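Local coordinates for protein BIM1 (Saccharomyces cerevisiae, PDB 4E61) that binds microtubules at their plus ends, this chain being its C-terminal EB1-like domain, which pairs with a second copy through a coiled coil, at residues A[53-56]-A[57-61]; A[93-96]-A[97-101]; A[86-89]-A[90-94]; A[34-37]-A[38-42]. All blocks are in the same frame, centred on the assembly; numbering follows the deposited sequence.

Interaction 1 (A[53-56]-A[57-61]); sequences ILVH and TTQDL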
ATOM      1  N   ILE A  53     -20.663   6.440   4.644  1.00 42.12           N
ATOM      2  CA  ILE A  53     -21.501   7.172   5.602  1.00 42.13           C
ATOM      3  C   ILE A  53     -22.428   8.150   4.865  1.00 47.76           C
ATOM      4  O   ILE A  53     -23.633   8.119   5.076  1.00 48.69           O
ATOM      5  CB  ILE A  53     -20.610   7.869   6.682  1.00 44.36           C
ATOM      6  CG1 ILE A  53     -20.004   6.812   7.649  1.00 43.94           C
ATOM      7  CG2 ILE A  53     -21.389   8.947   7.433  1.00 43.56           C
ATOM      8  CD1 ILE A  53     -18.653   7.184   8.354  1.00 37.54           C
ATOM      9  N   LEU A  54     -21.860   8.972   3.967  1.00 45.46           N
ATOM     10  CA  LEU A  54     -22.586   9.940   3.155  1.00 44.80           C
ATOM     11  C   LEU A  54     -23.657   9.269   2.278  1.00 49.85           C
ATOM     12  O   LEU A  54     -24.789   9.742   2.238  1.00 48.22           O
ATOM     13  CB  LEU A  54     -21.593  10.768   2.312  1.00 44.40           C
ATOM     14  CG  LEU A  54     -22.191  11.748   1.282  1.00 48.01           C
ATOM     15  CD1 LEU A  54     -22.926  12.921   1.948  1.00 47.90           C
ATOM     16  CD2 LEU A  54     -21.150  12.219   0.319  1.00 48.95           C
ATOM     17  N   VAL A  55     -23.308   8.158   1.615  1.00 49.84           N
ATOM     18  CA  VAL A  55     -24.218   7.400   0.744  1.00 51.29           C
ATOM     19  C   VAL A  55     -25.391   6.852   1.534  1.00 60.97           C
ATOM     20  O   VAL A  55     -26.532   7.058   1.107  1.00 61.90           O
ATOM     21  CB  VAL A  55     -23.470   6.315  -0.070  1.00 54.10           C
ATOM     22  CG1 VAL A  55     -24.403   5.205  -0.567  1.00 53.92           C
ATOM     23  CG2 VAL A  55     -22.731   6.956  -1.228  1.00 53.39           C
ATOM     24  N   HIS A  56     -25.124   6.205   2.691  1.00 60.81           N
ATOM     25  CA  HIS A  56     -26.189   5.657   3.522  1.00 63.10           C
ATOM     26  C   HIS A  56     -27.089   6.706   4.188  1.00 64.74           C
ATOM     27  O   HIS A  56     -28.313   6.563   4.148  1.00 64.04           O
ATOM     28  CB  HIS A  56     -25.680   4.562   4.464  1.00 65.97           C
ATOM     29  CG  HIS A  56     -25.155   3.386   3.707  1.00 71.49           C
ATOM     30  ND1 HIS A  56     -25.936   2.724   2.762  1.00 74.34           N
ATOM     31  CD2 HIS A  56     -23.929   2.821   3.737  1.00 74.20           C
ATOM     32  CE1 HIS A  56     -25.161   1.782   2.261  1.00 73.99           C
ATOM     33  NE2 HIS A  56     -23.943   1.798   2.819  1.00 74.17           N
ATOM     34  N   THR A  57     -26.489   7.783   4.716  1.00 60.02           N
ATOM     35  CA  THR A  57     -27.189   8.910   5.314  1.00 59.71           C
ATOM     36  C   THR A  57     -28.166   9.546   4.306  1.00 65.81           C
ATOM     37  O   THR A  57     -29.335   9.737   4.643  1.00 66.62           O
ATOM     38  CB  THR A  57     -26.156   9.883   5.884  1.00 65.35           C
ATOM     39  OG1 THR A  57     -25.575   9.278   7.037  1.00 69.49           O
ATOM     40  CG2 THR A  57     -26.741  11.237   6.239  1.00 60.93           C
ATOM     41  N   THR A  58     -27.711   9.847   3.072  1.00 63.16           N
ATOM     42  CA  THR A  58     -28.622  10.441   2.096  1.00 63.08           C
ATOM     43  C   THR A  58     -29.638   9.473   1.549  1.00 67.72           C
ATOM     44  O   THR A  58     -30.688   9.915   1.112  1.00 67.50           O
ATOM     45  CB  THR A  58     -27.995  11.418   1.082  1.00 66.74           C
ATOM     46  OG1 THR A  58     -27.899  10.843  -0.220  1.00 60.01           O
ATOM     47  CG2 THR A  58     -26.726  12.075   1.566  1.00 65.25           C
ATOM     48  N   GLN A  59     -29.358   8.164   1.608  1.00 65.89           N
ATOM     49  CA  GLN A  59     -30.319   7.131   1.209  1.00 66.60           C
ATOM     50  C   GLN A  59     -31.461   7.068   2.229  1.00 73.07           C
ATOM     51  O   GLN A  59     -32.613   6.853   1.839  1.00 72.15           O
ATOM     52  CB  GLN A  59     -29.646   5.768   1.115  1.00 67.45           C
ATOM     53  CG  GLN A  59     -29.662   5.220  -0.295  1.00 80.13           C
ATOM     54  CD  GLN A  59     -28.697   4.088  -0.465  1.00 94.49           C
ATOM     55  OE1 GLN A  59     -28.382   3.340   0.479  1.00 88.01           O
ATOM     56  NE2 GLN A  59     -28.200   3.945  -1.682  1.00 84.88           N
ATOM     57  N   ASP A  60     -31.132   7.274   3.525  1.00 71.63           N
ATOM     58  CA  ASP A  60     -32.101   7.310   4.611  1.00 72.77           C
ATOM     59  C   ASP A  60     -33.054   8.506   4.446  1.00 78.34           C
ATOM     60  O   ASP A  60     -34.253   8.330   4.626  1.00 78.95           O
ATOM     61  CB  ASP A  60     -31.391   7.297   5.978  1.00 75.06           C
ATOM     62  CG  ASP A  60     -30.652   5.999   6.294  1.00 90.35           C
ATOM     63  OD1 ASP A  60     -30.742   5.037   5.473  1.00 89.36           O
ATOM     64  OD2 ASP A  60     -29.966   5.947   7.345  1.00100.36           O
ATOM     65  N   LEU A  61     -32.567   9.663   3.978  1.00 75.23           N
ATOM     66  CA  LEU A  61     -33.416  10.829   3.731  1.00 75.67           C
ATOM     67  C   LEU A  61     -34.301  10.662   2.478  1.00 82.40           C
ATOM     68  O   LEU A  61     -35.389  11.229   2.434  1.00 82.98           O
ATOM     69  CB  LEU A  61     -32.589  12.120   3.637  1.00 75.66           C
ATOM     70  CG  LEU A  61     -31.526  12.381   4.705  1.00 80.26           C
ATOM     71  CD1 LEU A  61     -30.850  13.718   4.457  1.00 80.33           C
ATOM     72  CD2 LEU A  61     -32.112  12.339   6.111  1.00 83.54           C
TER

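Interaction 2 (A[93-96]-A[97-101]); sequences ESIL and YATAE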
ATOM      1  N   GLU A  93     -23.049   3.554  -4.415  1.00 42.08           N
ATOM      2  CA  GLU A  93     -23.239   2.414  -3.531  1.00 43.18           C
ATOM      3  C   GLU A  93     -22.768   1.124  -4.185  1.00 45.24           C
ATOM      4  O   GLU A  93     -22.090   0.331  -3.526  1.00 44.49           O
ATOM      5  CB  GLU A  93     -24.695   2.302  -3.065  1.00 45.45           C
ATOM      6  CG  GLU A  93     -24.818   1.565  -1.736  1.00 60.93           C
ATOM      7  CD  GLU A  93     -26.129   0.840  -1.467  1.00101.58           C
ATOM      8  OE1 GLU A  93     -26.080  -0.360  -1.110  1.00120.64           O
ATOM      9  OE2 GLU A  93     -27.202   1.474  -1.574  1.00 92.68           O
ATOM     10  N   SER A  94     -23.049   0.950  -5.490  1.00 41.23           N
ATOM     11  CA  SER A  94     -22.593  -0.229  -6.241  1.00 40.23           C
ATOM     12  C   SER A  94     -21.061  -0.236  -6.357  1.00 39.67           C
ATOM     13  O   SER A  94     -20.449  -1.289  -6.163  1.00 39.42           O
ATOM     14  CB  SER A  94     -23.282  -0.338  -7.601  1.00 42.83           C
ATOM     15  OG  SER A  94     -22.799   0.627  -8.514  1.00 58.76           O
ATOM     16  N   ILE A  95     -20.448   0.934  -6.587  1.00 34.30           N
ATOM     17  CA  ILE A  95     -18.990   1.036  -6.605  1.00 34.86           C
ATOM     18  C   ILE A  95     -18.405   0.646  -5.235  1.00 39.46           C
ATOM     19  O   ILE A  95     -17.461  -0.136  -5.191  1.00 39.77           O
ATOM     20  CB  ILE A  95     -18.425   2.383  -7.141  1.00 37.13           C
ATOM     21  CG1 ILE A  95     -18.875   2.616  -8.602  1.00 37.34           C
ATOM     22  CG2 ILE A  95     -16.869   2.390  -7.040  1.00 34.79           C
ATOM     23  CD1 ILE A  95     -18.643   4.109  -9.151  1.00 46.62           C
ATOM     24  N   LEU A  96     -18.999   1.141  -4.135  1.00 36.20           N
ATOM     25  CA  LEU A  96     -18.579   0.827  -2.750  1.00 36.65           C
ATOM     26  C   LEU A  96     -18.719  -0.659  -2.401  1.00 42.64           C
ATOM     27  O   LEU A  96     -17.845  -1.213  -1.722  1.00 43.48           O
ATOM     28  CB  LEU A  96     -19.284   1.709  -1.670  1.00 35.72           C
ATOM     29  CG  LEU A  96     -19.100   3.235  -1.768  1.00 38.25           C
ATOM     30  CD1 LEU A  96     -20.128   3.955  -0.944  1.00 37.61           C
ATOM     31  CD2 LEU A  96     -17.674   3.680  -1.447  1.00 36.55           C
ATOM     32  N   TYR A  97     -19.812  -1.291  -2.846  1.00 40.85           N
ATOM     33  CA  TYR A  97     -20.058  -2.723  -2.619  1.00 41.61           C
ATOM     34  C   TYR A  97     -19.003  -3.573  -3.370  1.00 45.65           C
ATOM     35  O   TYR A  97     -18.417  -4.469  -2.771  1.00 46.74           O
ATOM     36  CB  TYR A  97     -21.522  -3.132  -2.965  1.00 43.51           C
ATOM     37  CG  TYR A  97     -21.781  -4.568  -2.575  1.00 47.08           C
ATOM     38  CD1 TYR A  97     -22.056  -4.911  -1.251  1.00 49.46           C
ATOM     39  CD2 TYR A  97     -21.593  -5.605  -3.491  1.00 48.08           C
ATOM     40  CE1 TYR A  97     -22.169  -6.243  -0.858  1.00 52.19           C
ATOM     41  CE2 TYR A  97     -21.717  -6.939  -3.112  1.00 49.19           C
ATOM     42  CZ  TYR A  97     -22.009  -7.253  -1.796  1.00 60.84           C
ATOM     43  OH  TYR A  97     -22.133  -8.572  -1.430  1.00 67.87           O
ATOM     44  N   ALA A  98     -18.712  -3.238  -4.650  1.00 40.73           N
ATOM     45  CA  ALA A  98     -17.671  -3.898  -5.445  1.00 39.64           C
ATOM     46  C   ALA A  98     -16.272  -3.768  -4.790  1.00 44.45           C
ATOM     47  O   ALA A  98     -15.452  -4.662  -4.956  1.00 43.80           O
ATOM     48  CB  ALA A  98     -17.649  -3.342  -6.863  1.00 39.31           C
ATOM     49  N   THR A  99     -15.995  -2.659  -4.057  1.00 42.13           N
ATOM     50  CA  THR A  99     -14.710  -2.467  -3.373  1.00 41.56           C
ATOM     51  C   THR A  99     -14.627  -3.346  -2.140  1.00 48.12           C
ATOM     52  O   THR A  99     -13.585  -3.946  -1.892  1.00 47.72           O
ATOM     53  CB  THR A  99     -14.204  -0.983  -3.303  1.00 42.61           C
ATOM     54  OG1 THR A  99     -13.608  -0.658  -2.050  1.00 43.67           O
ATOM     55  CG2 THR A  99     -15.216   0.027  -3.663  1.00 33.53           C
ATOM     56  N   ALA A 100     -15.758  -3.495  -1.423  1.00 48.80           N
ATOM     57  CA  ALA A 100     -15.913  -4.376  -0.255  1.00 50.03           C
ATOM     58  C   ALA A 100     -15.727  -5.838  -0.680  1.00 60.03           C
ATOM     59  O   ALA A 100     -15.014  -6.583  -0.013  1.00 60.23           O
ATOM     60  CB  ALA A 100     -17.293  -4.194   0.361  1.00 50.36           C
ATOM     61  N   GLU A 101     -16.333  -6.226  -1.821  1.00 61.94           N
ATOM     62  CA  GLU A 101     -16.270  -7.577  -2.397  1.00 63.71           C
ATOM     63  C   GLU A 101     -14.832  -8.075  -2.741  1.00 70.39           C
ATOM     64  O   GLU A 101     -14.552  -9.276  -2.614  1.00 70.41           O
ATOM     65  CB  GLU A 101     -17.249  -7.708  -3.581  1.00 65.09           C
ATOM     66  CG  GLU A 101     -17.753  -9.127  -3.763  1.00 80.09           C
ATOM     67  CD  GLU A 101     -19.239  -9.253  -4.019  1.00104.08           C
ATOM     68  OE1 GLU A 101     -19.698  -8.813  -5.099  1.00117.55           O
ATOM     69  OE2 GLU A 101     -19.941  -9.819  -3.150  1.00 85.52           O
TER

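Interaction 3 (A[86-89]-A[90-94]); sequences LRFV and KKVES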
ATOM      1  N   LEU A  86     -31.037   9.822  -6.575  1.00 58.31           N
ATOM      2  CA  LEU A  86     -31.105   8.424  -6.129  1.00 57.20           C
ATOM      3  C   LEU A  86     -30.323   7.498  -7.071  1.00 57.50           C
ATOM      4  O   LEU A  86     -29.662   6.567  -6.614  1.00 55.95           O
ATOM      5  CB  LEU A  86     -32.565   7.968  -5.970  1.00 57.06           C
ATOM      6  CG  LEU A  86     -32.784   6.572  -5.374  1.00 61.56           C
ATOM      7  CD1 LEU A  86     -32.395   6.512  -3.874  1.00 61.63           C
ATOM      8  CD2 LEU A  86     -34.209   6.124  -5.584  1.00 64.10           C
ATOM      9  N   ARG A  87     -30.368   7.799  -8.367  1.00 53.21           N
ATOM     10  CA  ARG A  87     -29.664   7.086  -9.432  1.00 53.79           C
ATOM     11  C   ARG A  87     -28.156   7.200  -9.192  1.00 53.57           C
ATOM     12  O   ARG A  87     -27.437   6.202  -9.257  1.00 52.90           O
ATOM     13  CB  ARG A  87     -30.022   7.721 -10.788  1.00 58.64           C
ATOM     14  CG  ARG A  87     -30.104   6.764 -11.964  1.00 76.29           C
ATOM     15  CD  ARG A  87     -30.653   7.484 -13.186  1.00 87.91           C
ATOM     16  NE  ARG A  87     -32.038   7.917 -12.992  1.00104.07           N
ATOM     17  CZ  ARG A  87     -32.554   9.035 -13.497  1.00120.75           C
ATOM     18  NH1 ARG A  87     -31.811   9.836 -14.252  1.00106.25           N
ATOM     19  NH2 ARG A  87     -33.818   9.357 -13.255  1.00107.95           N
ATOM     20  N   PHE A  88     -27.697   8.417  -8.884  1.00 47.35           N
ATOM     21  CA  PHE A  88     -26.297   8.702  -8.610  1.00 45.47           C
ATOM     22  C   PHE A  88     -25.882   8.041  -7.312  1.00 47.98           C
ATOM     23  O   PHE A  88     -24.852   7.372  -7.297  1.00 48.78           O
ATOM     24  CB  PHE A  88     -26.037  10.216  -8.580  1.00 46.37           C
ATOM     25  CG  PHE A  88     -24.588  10.581  -8.387  1.00 47.39           C
ATOM     26  CD1 PHE A  88     -23.717  10.614  -9.462  1.00 49.96           C
ATOM     27  CD2 PHE A  88     -24.083  10.851  -7.120  1.00 49.53           C
ATOM     28  CE1 PHE A  88     -22.374  10.958  -9.278  1.00 50.71           C
ATOM     29  CE2 PHE A  88     -22.731  11.167  -6.937  1.00 51.60           C
ATOM     30  CZ  PHE A  88     -21.892  11.228  -8.017  1.00 49.42           C
ATOM     31  N   VAL A  89     -26.695   8.188  -6.245  1.00 42.88           N
ATOM     32  CA  VAL A  89     -26.439   7.592  -4.931  1.00 42.23           C
ATOM     33  C   VAL A  89     -26.297   6.077  -5.063  1.00 46.09           C
ATOM     34  O   VAL A  89     -25.370   5.516  -4.476  1.00 47.07           O
ATOM     35  CB  VAL A  89     -27.463   8.033  -3.840  1.00 45.18           C
ATOM     36  CG1 VAL A  89     -27.293   7.232  -2.556  1.00 44.92           C
ATOM     37  CG2 VAL A  89     -27.333   9.514  -3.528  1.00 44.90           C
ATOM     38  N   LYS A  90     -27.149   5.437  -5.888  1.00 42.76           N
ATOM     39  CA  LYS A  90     -27.114   3.991  -6.127  1.00 43.71           C
ATOM     40  C   LYS A  90     -25.893   3.541  -6.933  1.00 47.31           C
ATOM     41  O   LYS A  90     -25.367   2.457  -6.675  1.00 48.23           O
ATOM     42  CB  LYS A  90     -28.434   3.457  -6.726  1.00 47.97           C
ATOM     43  CG  LYS A  90     -29.586   3.345  -5.705  1.00 66.21           C
ATOM     44  CD  LYS A  90     -29.342   2.257  -4.642  1.00 83.27           C
ATOM     45  CE  LYS A  90     -30.444   2.186  -3.615  1.00 98.72           C
ATOM     46  NZ  LYS A  90     -30.178   1.128  -2.607  1.00106.93           N
ATOM     47  N   LYS A  91     -25.415   4.390  -7.861  1.00 42.29           N
ATOM     48  CA  LYS A  91     -24.218   4.145  -8.659  1.00 41.51           C
ATOM     49  C   LYS A  91     -23.003   4.099  -7.734  1.00 44.28           C
ATOM     50  O   LYS A  91     -22.204   3.178  -7.847  1.00 44.86           O
ATOM     51  CB  LYS A  91     -24.045   5.234  -9.737  1.00 43.90           C
ATOM     52  CG  LYS A  91     -24.821   4.960 -11.014  1.00 68.41           C
ATOM     53  CD  LYS A  91     -24.657   6.082 -12.052  1.00 80.69           C
ATOM     54  CE  LYS A  91     -25.971   6.779 -12.308  1.00 92.26           C
ATOM     55  NZ  LYS A  91     -25.828   7.923 -13.240  1.00103.65           N
ATOM     56  N   VAL A  92     -22.905   5.058  -6.784  1.00 38.96           N
ATOM     57  CA  VAL A  92     -21.819   5.159  -5.797  1.00 38.30           C
ATOM     58  C   VAL A  92     -21.843   3.948  -4.872  1.00 42.78           C
ATOM     59  O   VAL A  92     -20.791   3.383  -4.582  1.00 40.72           O
ATOM     60  CB  VAL A  92     -21.827   6.498  -4.986  1.00 40.57           C
ATOM     61  CG1 VAL A  92     -20.611   6.589  -4.091  1.00 39.65           C
ATOM     62  CG2 VAL A  92     -21.863   7.716  -5.898  1.00 39.81           C
ATOM     63  N   GLU A  93     -23.049   3.554  -4.415  1.00 42.08           N
ATOM     64  CA  GLU A  93     -23.239   2.414  -3.531  1.00 43.18           C
ATOM     65  C   GLU A  93     -22.768   1.124  -4.185  1.00 45.24           C
ATOM     66  O   GLU A  93     -22.090   0.331  -3.526  1.00 44.49           O
ATOM     67  CB  GLU A  93     -24.695   2.302  -3.065  1.00 45.45           C
ATOM     68  CG  GLU A  93     -24.818   1.565  -1.736  1.00 60.93           C
ATOM     69  CD  GLU A  93     -26.129   0.840  -1.467  1.00101.58           C
ATOM     70  OE1 GLU A  93     -26.080  -0.360  -1.110  1.00120.64           O
ATOM     71  OE2 GLU A  93     -27.202   1.474  -1.574  1.00 92.68           O
ATOM     72  N   SER A  94     -23.049   0.950  -5.490  1.00 41.23           N
ATOM     73  CA  SER A  94     -22.593  -0.229  -6.241  1.00 40.23           C
ATOM     74  C   SER A  94     -21.061  -0.236  -6.357  1.00 39.67           C
ATOM     75  O   SER A  94     -20.449  -1.289  -6.163  1.00 39.42           O
ATOM     76  CB  SER A  94     -23.282  -0.338  -7.601  1.00 42.83           C
ATOM     77  OG  SER A  94     -22.799   0.627  -8.514  1.00 58.76           O
TER

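Interaction 4 (A[34-37]-A[38-42]); sequences VSTL and EIERE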
ATOM      1  N   VAL A  34       6.963  -0.422   2.772  1.00 59.33           N
ATOM      2  CA  VAL A  34       5.772  -1.039   3.376  1.00 57.88           C
ATOM      3  C   VAL A  34       5.009   0.048   4.169  1.00 61.45           C
ATOM      4  O   VAL A  34       3.785   0.160   4.039  1.00 61.90           O
ATOM      5  CB  VAL A  34       6.110  -2.302   4.234  1.00 59.55           C
ATOM      6  CG1 VAL A  34       4.939  -2.701   5.135  1.00 58.49           C
ATOM      7  CG2 VAL A  34       6.526  -3.473   3.350  1.00 58.81           C
ATOM      8  N   SER A  35       5.754   0.864   4.944  1.00 56.16           N
ATOM      9  CA  SER A  35       5.236   1.976   5.748  1.00 54.84           C
ATOM     10  C   SER A  35       4.481   3.020   4.891  1.00 56.39           C
ATOM     11  O   SER A  35       3.393   3.421   5.294  1.00 55.90           O
ATOM     12  CB  SER A  35       6.361   2.648   6.527  1.00 56.94           C
ATOM     13  OG  SER A  35       5.835   3.606   7.425  1.00 67.80           O
ATOM     14  N   THR A  36       5.032   3.426   3.715  1.00 50.52           N
ATOM     15  CA  THR A  36       4.392   4.376   2.800  1.00 49.87           C
ATOM     16  C   THR A  36       3.062   3.782   2.267  1.00 52.97           C
ATOM     17  O   THR A  36       2.039   4.474   2.293  1.00 52.04           O
ATOM     18  CB  THR A  36       5.349   4.851   1.676  1.00 59.60           C
ATOM     19  OG1 THR A  36       6.359   5.697   2.206  1.00 65.92           O
ATOM     20  CG2 THR A  36       4.639   5.572   0.563  1.00 57.33           C
ATOM     21  N   LEU A  37       3.088   2.511   1.822  1.00 48.41           N
ATOM     22  CA  LEU A  37       1.932   1.800   1.306  1.00 48.26           C
ATOM     23  C   LEU A  37       0.833   1.648   2.365  1.00 52.13           C
ATOM     24  O   LEU A  37      -0.356   1.757   2.037  1.00 51.58           O
ATOM     25  CB  LEU A  37       2.335   0.440   0.719  1.00 48.71           C
ATOM     26  CG  LEU A  37       3.104   0.454  -0.612  1.00 54.10           C
ATOM     27  CD1 LEU A  37       3.825  -0.877  -0.837  1.00 54.78           C
ATOM     28  CD2 LEU A  37       2.180   0.749  -1.794  1.00 57.32           C
ATOM     29  N   GLU A  38       1.225   1.464   3.634  1.00 48.78           N
ATOM     30  CA  GLU A  38       0.273   1.349   4.747  1.00 49.22           C
ATOM     31  C   GLU A  38      -0.326   2.699   5.155  1.00 51.08           C
ATOM     32  O   GLU A  38      -1.473   2.747   5.607  1.00 50.17           O
ATOM     33  CB  GLU A  38       0.903   0.632   5.951  1.00 50.81           C
ATOM     34  CG  GLU A  38       1.032  -0.867   5.726  1.00 64.07           C
ATOM     35  CD  GLU A  38       1.801  -1.654   6.771  1.00 90.74           C
ATOM     36  OE1 GLU A  38       2.499  -1.033   7.607  1.00 77.76           O
ATOM     37  OE2 GLU A  38       1.719  -2.903   6.737  1.00 91.19           O
ATOM     38  N   ILE A  39       0.447   3.795   4.984  1.00 46.24           N
ATOM     39  CA  ILE A  39      -0.000   5.164   5.267  1.00 43.93           C
ATOM     40  C   ILE A  39      -1.016   5.574   4.207  1.00 42.42           C
ATOM     41  O   ILE A  39      -2.035   6.128   4.588  1.00 42.02           O
ATOM     42  CB  ILE A  39       1.164   6.180   5.432  1.00 46.61           C
ATOM     43  CG1 ILE A  39       1.951   5.917   6.742  1.00 46.13           C
ATOM     44  CG2 ILE A  39       0.654   7.622   5.397  1.00 46.51           C
ATOM     45  CD1 ILE A  39       3.395   6.523   6.734  1.00 43.20           C
ATOM     46  N   GLU A  40      -0.763   5.247   2.901  1.00 35.54           N
ATOM     47  CA  GLU A  40      -1.650   5.517   1.765  1.00 34.73           C
ATOM     48  C   GLU A  40      -2.989   4.862   2.000  1.00 41.45           C
ATOM     49  O   GLU A  40      -4.037   5.506   1.877  1.00 41.77           O
ATOM     50  CB  GLU A  40      -1.080   4.945   0.472  1.00 35.51           C
ATOM     51  CG  GLU A  40       0.034   5.748  -0.164  1.00 47.60           C
ATOM     52  CD  GLU A  40       0.579   5.207  -1.472  1.00 68.02           C
ATOM     53  OE1 GLU A  40       1.208   5.994  -2.216  1.00 68.92           O
ATOM     54  OE2 GLU A  40       0.363   4.009  -1.768  1.00 62.26           O
ATOM     55  N   ARG A  41      -2.929   3.590   2.358  1.00 39.74           N
ATOM     56  CA  ARG A  41      -4.023   2.698   2.651  1.00 41.25           C
ATOM     57  C   ARG A  41      -4.969   3.252   3.708  1.00 46.99           C
ATOM     58  O   ARG A  41      -6.178   3.308   3.464  1.00 47.16           O
ATOM     59  CB  ARG A  41      -3.436   1.373   3.091  1.00 44.81           C
ATOM     60  CG  ARG A  41      -4.187   0.176   2.558  1.00 57.83           C
ATOM     61  CD  ARG A  41      -4.935  -0.523   3.661  1.00 64.61           C
ATOM     62  NE  ARG A  41      -4.070  -0.980   4.753  1.00 74.55           N
ATOM     63  CZ  ARG A  41      -3.377  -2.113   4.740  1.00 75.18           C
ATOM     64  NH1 ARG A  41      -3.406  -2.905   3.675  1.00 54.60           N
ATOM     65  NH2 ARG A  41      -2.641  -2.457   5.788  1.00 53.23           N
ATOM     66  N   GLU A  42      -4.425   3.704   4.852  1.00 43.15           N
ATOM     67  CA  GLU A  42      -5.234   4.287   5.920  1.00 43.56           C
ATOM     68  C   GLU A  42      -5.974   5.540   5.420  1.00 48.59           C
ATOM     69  O   GLU A  42      -7.140   5.726   5.741  1.00 50.08           O
ATOM     70  CB  GLU A  42      -4.370   4.612   7.157  1.00 44.77           C
TER

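Interaction 1 (A[53-56]-A[57-61])
The imidazole of His56 lies alongside the amide of Gln59, one turn further along helix 2-63, both side chains pointing the same way. Gln59 OE1 comes to the edge of the ring, near its plane, and His56 ND1 gives it a weak hydrogen bond of 3.4 Å; the two flat groups are turned 63° apart, so they meet by their polar atoms rather than stacking. At the other end of the amide, Gln59 NE2 passes Val55 CG1 at 4.2 Å and finds its stronger partner in Glu93 on helix 84-101. A glutamine suits this place because one side chain can accept from a neighbour on its own helix while donating to the next. An alanine here would remove both hydrogen bonds of the amide and is likely to leave Glu93 without this donor and the His56 ring freer to turn.

Thr57 folds back on its own helix: with OG1 beside the backbone N and anti to the carbonyl carbon (chi1 -71°), the hydroxyl donates to Ile53 O over 3.0 Å from above the carbonyl plane. Ile53 O also takes Thr57 N at 2.9 Å and is thus gripped twice; the OG1 bond gives the hydroxyl of this exposed residue a partner. On another flank Leu54 CD1 touches Thr58 CG2 at 3.9 Å, and both residues, with Val55, pack on Phe88 of the second subunit. A polar outer flank and an apolar inner one are characteristic of a helix in the dimeric four-helix bundle of EB1-like domains.

Interaction 2 (A[93-96]-A[97-101])
Ala98 sets its methyl close against the preceding turn, CB lying 3.5 Å from Ser94 O and 3.6 Å from Ile95 O. So small a side chain suits the spot, since this flank of helix 84-101 also faces the second subunit, where Ala98 and Thr99 pack on Lys47. Ile95 lies on the same flank and packs on Ile51 of the second subunit. Leu96 packs on Ile51 and Val55 of helix 2-63 and on Ile51 of the second subunit, a position that favours a bulky aliphatic chain.

The turn beneath is drawn together by backbone bonds. Glu93 O accepts from Tyr97 N at 2.9 Å, Ser94 O accepts from Ala98 N with an N-H...O angle of 169°, and Leu96 O holds Ala100 N at 3.1 Å and takes a weak hydrogen bond from Thr99 N.

The opposite character appears at Tyr97. Its CB rests 3.6 Å from Glu93 O, but CG is anti to the backbone N (chi1 -174°), which swings the ring off the preceding turn, and the aromatic atoms make no close contact with residues 93-96. Tyr97, Ser94 and Ala100 are exposed in the dimer. Glu93 likewise turns its carboxylate to other partners, Gln59 and Lys90. Cohesion between the two segments thus comes mainly from main-chain bonds and CB atoms resting on carbonyl oxygens, leaving Leu96 and Glu93 to meet helix 2-63, and Leu96 the second subunit as well: the chemistry is that of an amphipathic helix docked by one side.

Interaction 3 (A[86-89]-A[90-94])
Val92 crosses over the ring of Phe88, one turn back on helix 84-101, and lays its CG2 methyl on one face, 4.2 Å from the ring centroid and 28° off the normal. This CH-pi contact is closest at Phe88 CE2, 3.7 Å from Val92 CG2. Phe88 reaches it with CG beside the carbonyl carbon and opposite the backbone N (chi1 -176°). A flat ring and a branched aliphatic chain suit the buried side: Phe88 packs on Thr58 of the second subunit, Val92 on Val55 of helix 2-63.

On the exposed side Arg87 and Lys91 run together, pointing the same way. Their alkyl parts meet, Arg87 CG to Lys91 CE at 4.1 Å, whereas the charges stay apart, Arg87 NE and Lys91 NZ being 6.2 Å from each other.

Lys90 bends at chi2 (-68°) so that NZ comes to the syn side of Glu93 OE2, a salt bridge of 3.2 Å. Ser94 OG turns back to Lys91 O at 2.7 Å, spending its hydroxyl within the helix. With the Lys90 ammonium beside it and the Gln59 amide also donating to OE2, the Glu93 carboxylate is probably held in its charged form.

Interaction 4 (A[34-37]-A[38-42])
The carboxylate of Glu38 presents one face to Val34, whose CG1 methyl lies over it 3.7 Å from CD and 3.6 Å from OE2, the two side chains lying side by side along helix 2-63. The carboxylate of Glu40 is approached differently: Leu37 CD2 comes slantwise to its OE2 at 3.7 Å instead of settling over the middle of the group. These residues belong to a parallel two-stranded coiled coil, in which Val34 packs on Val34 and Leu37 on Leu37 of the second subunit. Branched aliphatic residues suit that seam, and acids whose methylenes can lie beside it suit its border.

Glu40 has CG beside its backbone N and anti to the carbonyl carbon (chi1 -78°), and its extended chain runs past Thr36 O, CG lying 3.4 Å from it. Its charge is spent on the other chain: Glu40 is bridged to Arg41 of the second subunit, and Arg41 in turn to Glu40 of the second subunit. A glutamine in its place would probably leave the partner arginine without a negative mate and weaken this reciprocal clasp beside Leu37. Arg41 also packs on Leu37 of the second subunit.

On the outer side Ile39 drapes its chain over the previous turn: CG1 lies 3.2 Å from Ser35 O, and the terminal CD1 is 3.9 Å from Ser35 OG.

From the N terminus the chain meets interaction 4 first, midway along helix 2-63, then interaction 1 near that helix's end. After a connection that is partly unmodelled it returns as helix 84-101, carrying interaction 3 and then interaction 2. Each contact closes no more than a helical turn; none encloses another, but interactions 3 and 2 overlap at Glu93 and Ser94. Interaction 1 touches both, through Gln59 to Glu93 and through Val55 to Val92 and Leu96, and so joins the two helices. Interaction 4 stands apart, its nearest atoms about 12 Å from interaction 1, in the coiled coil leading to the bundle. All four touch the second subunit.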